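Side-chain contact in elastase inhibitor AFUEI (PDB 3W0E), which inhibits serine elastases, acting non-competitively and with a nanomolar inhibition constant on the elastase of its own fungus, Aspergillus fumigatus: residues N27-S31 / N32-V36. Numbering follows the deposited sequence.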
loop_
_atom_site.group_PDB
_atom_site.type_symbol
_atom_site.label_atom_id
_atom_site.label_comp_id
_atom_site.label_asym_id
_atom_site.label_seq_id
_atom_site.Cartn_x
_atom_site.Cartn_y
_atom_site.Cartn_z
ATOM N N ASN A 27 -8.368 -11.080 14.585
ATOM C CA ASN A 27 -7.812 -11.341 15.903
ATOM C C ASN A 27 -6.505 -12.111 15.815
ATOM O O ASN A 27 -5.703 -12.094 16.751
ATOM C CB ASN A 27 -8.822 -12.076 16.786
ATOM C CG ASN A 27 -9.999 -11.202 17.177
ATOM O OD1 ASN A 27 -9.983 -9.982 16.971
ATOM N ND2 ASN A 27 -11.024 -11.820 17.761
ATOM N N ALA A 28 -6.288 -12.775 14.685
ATOM C CA ALA A 28 -5.059 -13.547 14.468
ATOM C C ALA A 28 -3.867 -12.670 14.066
ATOM O O ALA A 28 -2.713 -13.057 14.260
ATOM C CB ALA A 28 -5.287 -14.646 13.434
ATOM N N LEU A 29 -4.143 -11.491 13.511
ATOM C CA LEU A 29 -3.073 -10.574 13.114
ATOM C C LEU A 29 -2.434 -9.893 14.324
ATOM O O LEU A 29 -3.130 -9.409 15.223
ATOM C CB LEU A 29 -3.598 -9.530 12.127
ATOM C CG LEU A 29 -4.104 -10.121 10.813
ATOM C CD1 LEU A 29 -4.930 -9.087 10.042
ATOM C CD2 LEU A 29 -2.936 -10.622 9.964
ATOM N N GLN A 30 -1.105 -9.861 14.344
ATOM C CA GLN A 30 -0.362 -9.305 15.474
ATOM C C GLN A 30 0.102 -7.861 15.229
ATOM O O GLN A 30 0.589 -7.191 16.140
ATOM C CB GLN A 30 0.834 -10.208 15.801
ATOM C CG GLN A 30 0.493 -11.703 15.755
ATOM C CD GLN A 30 1.707 -12.585 15.476
ATOM O OE1 GLN A 30 2.828 -12.275 15.893
ATOM N NE2 GLN A 30 1.489 -13.689 14.761
ATOM N N SER A 31 -0.072 -7.349 14.020
ATOM C CA SER A 31 0.310 -5.975 13.720
ATOM C C SER A 31 -0.442 -4.982 14.576
ATOM O O SER A 31 -1.558 -5.218 14.939
ATOM C CB SER A 31 0.090 -5.638 12.249
ATOM O OG SER A 31 1.000 -6.291 11.407
ATOM N N ASN A 32 0.182 -3.856 14.867
ATOM C CA ASN A 32 -0.471 -2.789 15.603
ATOM C C ASN A 32 0.106 -1.429 15.200
ATOM O O ASN A 32 1.262 -1.182 15.414
ATOM C CB ASN A 32 -0.284 -3.031 17.107
ATOM C CG ASN A 32 -1.057 -2.060 17.963
ATOM O OD1 ASN A 32 -0.812 -1.937 19.151
ATOM N ND2 ASN A 32 -1.964 -1.353 17.362
ATOM N N PRO A 33 -0.676 -0.559 14.592
ATOM C CA PRO A 33 -2.127 -0.679 14.480
ATOM C C PRO A 33 -2.570 -1.311 13.191
ATOM O O PRO A 33 -1.774 -1.409 12.297
ATOM C CB PRO A 33 -2.568 0.760 14.472
ATOM C CG PRO A 33 -1.421 1.487 13.938
ATOM C CD PRO A 33 -0.233 0.826 14.444
ATOM N N ILE A 34 -3.831 -1.732 13.133
ATOM C CA ILE A 34 -4.395 -2.269 11.896
ATOM C C ILE A 34 -5.565 -1.361 11.508
ATOM O O ILE A 34 -6.414 -1.030 12.348
ATOM C CB ILE A 34 -4.950 -3.674 12.100
ATOM C CG1 ILE A 34 -3.822 -4.663 12.388
ATOM C CG2 ILE A 34 -5.723 -4.139 10.877
ATOM C CD1 ILE A 34 -4.338 -5.999 12.909
ATOM N N ARG A 35 -5.610 -0.944 10.248
ATOM C CA ARG A 35 -6.679 -0.083 9.761
ATOM C C ARG A 35 -7.377 -0.779 8.605
ATOM O O ARG A 35 -6.726 -1.319 7.716
ATOM C CB ARG A 35 -6.118 1.254 9.269
ATOM C CG ARG A 35 -7.121 2.131 8.539
ATOM C CD ARG A 35 -6.541 3.535 8.320
ATOM N NE ARG A 35 -5.416 3.506 7.395
ATOM C CZ ARG A 35 -4.701 4.576 7.061
ATOM N NH1 ARG A 35 -4.983 5.752 7.604
ATOM N NH2 ARG A 35 -3.699 4.458 6.200
ATOM N N VAL A 36 -8.703 -0.770 8.616
ATOM C CA VAL A 36 -9.446 -1.349 7.501
ATOM C C VAL A 36 -9.844 -0.229 6.520
ATOM O O VAL A 36 -10.435 0.775 6.922
ATOM C CB VAL A 36 -10.684 -2.140 7.996
ATOM C CG1 VAL A 36 -11.421 -2.770 6.800
ATOM C CG2 VAL A 36 -10.253 -3.240 8.951
#
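Ile34 opens the edge strand 34-37 and reaches back over the turn that leads into it from helix 23-28, touching Leu29 and Ser31 in this member of the I78 inhibitor family. Its CG1 branch does the work. With CG1 anti to the carbonyl carbon (chi1 -67°) and the chain then extended (chi2 167°), CD1 comes within 3.7 Å of Leu29 CB. Along the way the branch lies alongside Ser31, with CG1 and CD1 each 3.5 Å from Ser31 O and CG1 4.0 Å from Ser31 CB. The Asn32-Pro33 peptide bond is cis, a geometry proline tolerates far better than other residues, and this probably contributes to the change of direction just before the strand. A small hydroxyl side chain suits the buried position of Ser31, because its OG is hydrogen-bonded to Glu8 of helix 2-15, whose carboxylate also takes the backbone N-H of Gln30. Beta-branched Ile34 suits a strand and also touches Tyr21 and Ile54; leucine suits position 29, which faces Ile34, Tyr21 and Leu52. No hydrogen bond crosses between 27-31 and 32-36; the side chains meet by van der Waals contact alone, and polar bonds to Glu8 hold the turn against helix 2-15.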